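Local coordinates for chaperone protein gp12 (Lactococcus phage p2, PDB 3D8L) that probably acts as a chaperone for the tape measure protein, helping to keep it in solution during assembly of the phage tail, at residues D39-L50 with F64-T75. The protein carries 1 engineered substitution. Sequence-based numbering, arbitrary orientation.
Sequences DLMEFVQYGLYL and FSDFRSSFEFDT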
loop_
_atom_site.group_PDB
_atom_site.type_symbol
_atom_site.label_atom_id
_atom_site.label_comp_id
_atom_site.label_asym_id
_atom_site.label_seq_id
_atom_site.Cartn_x
_atom_site.Cartn_y
_atom_site.Cartn_z
ATOM N N ASP A 39 5.713 27.739 -8.654
ATOM C CA ASP A 39 4.587 28.175 -7.854
ATOM C C ASP A 39 3.424 27.229 -8.048
ATOM O O ASP A 39 2.678 26.978 -7.134
ATOM C CB ASP A 39 4.177 29.587 -8.238
ATOM C CG ASP A 39 3.102 30.148 -7.339
ATOM O OD1 ASP A 39 3.269 30.096 -6.111
ATOM O OD2 ASP A 39 2.089 30.654 -7.856
ATOM N N LEU A 40 3.258 26.673 -9.228
ATOM C CA LEU A 40 2.167 25.711 -9.392
ATOM C C LEU A 40 2.363 24.469 -8.523
ATOM O O LEU A 40 1.440 24.051 -7.828
ATOM C CB LEU A 40 2.021 25.276 -10.843
ATOM C CG LEU A 40 0.595 25.325 -11.371
ATOM C CD1 LEU A 40 0.543 24.512 -12.663
ATOM C CD2 LEU A 40 -0.423 24.862 -10.334
ATOM N N MET A 41 3.562 23.893 -8.565
ATOM C CA MET A 41 3.849 22.696 -7.783
ATOM C C MET A 41 3.667 22.913 -6.284
ATOM O O MET A 41 3.109 22.066 -5.595
ATOM C CB MET A 41 5.247 22.199 -8.059
ATOM C CG MET A 41 5.397 21.482 -9.378
ATOM S SD MET A 41 7.044 20.852 -9.309
ATOM C CE MET A 41 7.685 21.323 -10.904
ATOM N N GLU A 42 4.115 24.057 -5.785
ATOM C CA GLU A 42 4.018 24.339 -4.342
ATOM C C GLU A 42 2.565 24.645 -3.950
ATOM O O GLU A 42 2.099 24.287 -2.857
ATOM C CB GLU A 42 4.964 25.478 -3.940
ATOM C CG GLU A 42 6.364 25.164 -4.354
ATOM C CD GLU A 42 7.415 26.140 -3.863
ATOM O OE1 GLU A 42 7.041 27.084 -3.130
ATOM O OE2 GLU A 42 8.618 25.942 -4.215
ATOM N N PHE A 43 1.837 25.278 -4.857
ATOM C CA PHE A 43 0.410 25.528 -4.628
ATOM C C PHE A 43 -0.242 24.196 -4.357
ATOM O O PHE A 43 -0.892 24.044 -3.328
ATOM C CB PHE A 43 -0.213 26.192 -5.844
ATOM C CG PHE A 43 -1.602 26.693 -5.655
ATOM C CD1 PHE A 43 -1.849 28.077 -5.602
ATOM C CD2 PHE A 43 -2.676 25.820 -5.655
ATOM C CE1 PHE A 43 -3.172 28.604 -5.518
ATOM C CE2 PHE A 43 -4.018 26.318 -5.558
ATOM C CZ PHE A 43 -4.264 27.728 -5.494
ATOM N N VAL A 44 -0.017 23.215 -5.238
ATOM C CA VAL A 44 -0.684 21.919 -5.087
ATOM C C VAL A 44 -0.132 21.170 -3.889
ATOM O O VAL A 44 -0.897 20.714 -3.070
ATOM C CB VAL A 44 -0.559 21.058 -6.328
ATOM C CG1 VAL A 44 -1.255 19.756 -6.093
ATOM C CG2 VAL A 44 -1.133 21.786 -7.540
ATOM N N GLN A 45 1.191 21.091 -3.775
ATOM C CA GLN A 45 1.845 20.446 -2.638
ATOM C C GLN A 45 1.232 20.855 -1.297
ATOM O O GLN A 45 0.832 19.998 -0.490
ATOM C CB GLN A 45 3.353 20.745 -2.620
ATOM C CG GLN A 45 4.044 20.020 -1.480
ATOM C CD GLN A 45 5.562 20.092 -1.471
ATOM O OE1 GLN A 45 6.204 19.280 -0.809
ATOM N NE2 GLN A 45 6.140 21.072 -2.166
ATOM N N TYR A 46 1.158 22.158 -1.054
ATOM C CA TYR A 46 0.753 22.640 0.287
ATOM C C TYR A 46 -0.728 22.522 0.431
ATOM O O TYR A 46 -1.206 22.181 1.516
ATOM C CB TYR A 46 1.169 24.093 0.559
ATOM C CG TYR A 46 0.977 24.563 1.982
ATOM C CD1 TYR A 46 1.273 23.753 3.061
ATOM C CD2 TYR A 46 0.544 25.851 2.252
ATOM C CE1 TYR A 46 1.109 24.209 4.370
ATOM C CE2 TYR A 46 0.352 26.294 3.551
ATOM C CZ TYR A 46 0.643 25.466 4.598
ATOM O OH TYR A 46 0.491 25.906 5.881
ATOM N N GLY A 47 -1.436 22.792 -0.670
ATOM C CA GLY A 47 -2.899 22.644 -0.741
ATOM C C GLY A 47 -3.369 21.230 -0.470
ATOM O O GLY A 47 -4.305 21.006 0.294
ATOM N N LEU A 48 -2.686 20.274 -1.088
ATOM C CA LEU A 48 -2.990 18.854 -0.914
ATOM C C LEU A 48 -2.620 18.450 0.520
ATOM O O LEU A 48 -3.352 17.698 1.164
ATOM C CB LEU A 48 -2.204 18.011 -1.933
ATOM C CG LEU A 48 -2.919 16.822 -2.536
ATOM C CD1 LEU A 48 -1.944 15.955 -3.334
ATOM C CD2 LEU A 48 -3.578 16.020 -1.430
ATOM N N TYR A 49 -1.486 18.954 1.014
ATOM C CA TYR A 49 -1.071 18.620 2.368
ATOM C C TYR A 49 -2.166 19.030 3.339
ATOM O O TYR A 49 -2.596 18.252 4.191
ATOM C CB TYR A 49 0.214 19.347 2.758
ATOM C CG TYR A 49 0.542 19.173 4.221
ATOM C CD1 TYR A 49 1.054 17.992 4.675
ATOM C CD2 TYR A 49 0.285 20.158 5.144
ATOM C CE1 TYR A 49 1.333 17.796 5.989
ATOM C CE2 TYR A 49 0.560 19.961 6.487
ATOM C CZ TYR A 49 1.096 18.776 6.903
ATOM O OH TYR A 49 1.424 18.517 8.232
ATOM N N LEU A 50 -2.606 20.278 3.210
ATOM C CA LEU A 50 -3.651 20.795 4.081
ATOM C C LEU A 50 -4.946 19.971 3.891
ATOM O O LEU A 50 -5.546 19.557 4.883
ATOM C CB LEU A 50 -3.850 22.316 3.881
ATOM C CG LEU A 50 -2.716 23.238 4.398
ATOM C CD1 LEU A 50 -2.935 24.699 4.034
ATOM C CD2 LEU A 50 -2.572 23.125 5.868
ATOM N N PHE A 64 -2.991 28.644 4.219
ATOM C CA PHE A 64 -2.710 28.652 2.789
ATOM C C PHE A 64 -2.703 30.098 2.299
ATOM O O PHE A 64 -1.878 30.505 1.503
ATOM C CB PHE A 64 -3.776 27.848 2.053
ATOM C CG PHE A 64 -3.420 27.519 0.631
ATOM C CD1 PHE A 64 -2.565 26.463 0.344
ATOM C CD2 PHE A 64 -3.942 28.263 -0.424
ATOM C CE1 PHE A 64 -2.233 26.156 -0.969
ATOM C CE2 PHE A 64 -3.614 27.967 -1.743
ATOM C CZ PHE A 64 -2.774 26.910 -2.023
ATOM N N SER A 65 -3.633 30.883 2.790
ATOM C CA SER A 65 -3.670 32.273 2.422
ATOM C C SER A 65 -2.337 32.980 2.688
ATOM O O SER A 65 -1.849 33.740 1.846
ATOM C CB SER A 65 -4.793 32.938 3.187
ATOM O OG SER A 65 -4.968 34.231 2.709
ATOM N N ASP A 66 -1.745 32.714 3.849
ATOM C CA ASP A 66 -0.422 33.274 4.204
ATOM C C ASP A 66 0.687 32.759 3.283
ATOM O O ASP A 66 1.626 33.465 2.938
ATOM C CB ASP A 66 -0.018 32.891 5.627
ATOM C CG ASP A 66 -0.926 33.461 6.679
ATOM O OD1 ASP A 66 -1.794 34.316 6.392
ATOM O OD2 ASP A 66 -0.736 33.039 7.823
ATOM N N PHE A 67 0.586 31.492 2.919
ATOM C CA PHE A 67 1.478 30.929 1.939
ATOM C C PHE A 67 1.386 31.682 0.636
ATOM O O PHE A 67 2.388 31.838 -0.046
ATOM C CB PHE A 67 1.156 29.479 1.705
ATOM C CG PHE A 67 1.691 28.956 0.440
ATOM C CD1 PHE A 67 3.024 28.694 0.306
ATOM C CD2 PHE A 67 0.853 28.705 -0.633
ATOM C CE1 PHE A 67 3.505 28.187 -0.896
ATOM C CE2 PHE A 67 1.331 28.202 -1.810
ATOM C CZ PHE A 67 2.638 27.948 -1.954
ATOM N N ARG A 68 0.209 32.166 0.272
ATOM C CA ARG A 68 0.078 32.837 -1.002
ATOM C C ARG A 68 0.775 34.163 -1.002
ATOM O O ARG A 68 1.265 34.562 -2.037
ATOM C CB ARG A 68 -1.376 32.959 -1.440
ATOM C CG ARG A 68 -2.026 31.626 -1.707
ATOM C CD ARG A 68 -1.197 30.746 -2.639
ATOM N NE ARG A 68 -1.118 31.305 -3.990
ATOM C CZ ARG A 68 -0.092 31.143 -4.835
ATOM N NH1 ARG A 68 0.999 30.463 -4.511
ATOM N NH2 ARG A 68 -0.150 31.685 -6.031
ATOM N N SER A 69 0.872 34.834 0.138
ATOM C CA SER A 69 1.655 36.086 0.187
ATOM C C SER A 69 3.130 35.872 0.501
ATOM O O SER A 69 3.959 36.628 0.017
ATOM C CB SER A 69 1.065 37.072 1.178
ATOM O OG SER A 69 0.523 36.341 2.248
ATOM N N SER A 70 3.472 34.860 1.292
ATOM C CA SER A 70 4.872 34.642 1.652
ATOM C C SER A 70 5.574 33.535 0.873
ATOM O O SER A 70 6.788 33.490 0.861
ATOM C CB SER A 70 4.987 34.307 3.127
ATOM O OG SER A 70 4.575 32.985 3.355
ATOM N N PHE A 71 4.834 32.608 0.275
ATOM C CA PHE A 71 5.434 31.398 -0.294
ATOM C C PHE A 71 6.180 30.528 0.716
ATOM O O PHE A 71 6.854 29.586 0.321
ATOM C CB PHE A 71 6.323 31.756 -1.495
ATOM C CG PHE A 71 5.644 32.681 -2.447
ATOM C CD1 PHE A 71 6.180 33.886 -2.764
ATOM C CD2 PHE A 71 4.382 32.370 -2.952
ATOM C CE1 PHE A 71 5.512 34.729 -3.607
ATOM C CE2 PHE A 71 3.723 33.228 -3.794
ATOM C CZ PHE A 71 4.289 34.398 -4.109
ATOM N N GLU A 72 6.038 30.812 2.008
ATOM C CA GLU A 72 6.630 29.980 3.039
ATOM C C GLU A 72 5.637 28.910 3.418
ATOM O O GLU A 72 4.450 29.220 3.621
ATOM C CB GLU A 72 6.917 30.777 4.299
ATOM C CG GLU A 72 7.944 31.864 4.169
ATOM C CD GLU A 72 8.379 32.397 5.519
ATOM O OE1 GLU A 72 7.513 32.736 6.354
ATOM O OE2 GLU A 72 9.595 32.467 5.743
ATOM N N PHE A 73 6.099 27.660 3.543
ATOM C CA PHE A 73 5.213 26.575 3.956
ATOM C C PHE A 73 5.968 25.361 4.502
ATOM O O PHE A 73 7.190 25.371 4.648
ATOM C CB PHE A 73 4.262 26.180 2.799
ATOM C CG PHE A 73 4.925 25.373 1.702
ATOM C CD1 PHE A 73 5.768 25.979 0.785
ATOM C CD2 PHE A 73 4.677 24.018 1.568
ATOM C CE1 PHE A 73 6.383 25.240 -0.223
ATOM C CE2 PHE A 73 5.289 23.286 0.550
ATOM C CZ PHE A 73 6.148 23.904 -0.339
ATOM N N ASP A 74 5.196 24.342 4.852
ATOM C CA ASP A 74 5.694 23.098 5.402
ATOM C C ASP A 74 4.642 22.042 5.200
ATOM O O ASP A 74 3.459 22.316 5.408
ATOM C CB ASP A 74 5.896 23.221 6.886
ATOM C CG ASP A 74 6.693 22.074 7.446
ATOM O OD1 ASP A 74 7.848 21.848 6.996
ATOM O OD2 ASP A 74 6.179 21.403 8.357
ATOM N N THR A 75 5.062 20.845 4.800
ATOM C CA THR A 75 4.157 19.722 4.608
ATOM C C THR A 75 4.795 18.545 5.295
ATOM O O THR A 75 4.721 17.423 4.845
ATOM C CB THR A 75 3.998 19.402 3.152
ATOM O OG1 THR A 75 5.281 19.015 2.626
ATOM C CG2 THR A 75 3.441 20.593 2.389
#
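Phe64 enters the hole formed by Phe43, Tyr46, Gly47 and Leu50, a knob-into-hole contact at the heart of an antiparallel helix pair in which 64-70 runs back along 39-50, their directions 162° apart. It illustrates how aromatic rings fill such an interface. The edge of Phe64 stands on the face of Phe43 in a T-shaped pair, the planes at 86° and Phe64 CZ over the centre of the Phe43 ring, while the Phe64 ring also lies beside the Gly47 backbone, where no side chain intervenes. Phe43 also touches Phe11 of helix 7-15 and Gln22 of helix 19-31.

Tyr46 points an edge at the face of Phe67, offset, and is itself sandwiched: Leu50 CD1 lies toward the rim of one face, and Phe73 CB sits over the centre of the other in a CH-pi contact. The chain after helix 57-70 crosses back over helix 37-53, and Thr75 CA rests 3.6 Å from the centroid of the Tyr49 ring.

At the other end, the Arg68 chain turns back on itself (chi2 -51°, chi3 -67°), which lays its guanidinium face over the edge of Phe43 and brings its two terminal nitrogens to Asp39. They grip the carboxylate end-on in a nearly coplanar salt bridge, Arg68 NH1 to Asp39 OD1 at 2.8 Å and Arg68 NH2 to Asp39 OD2 at 3.1 Å.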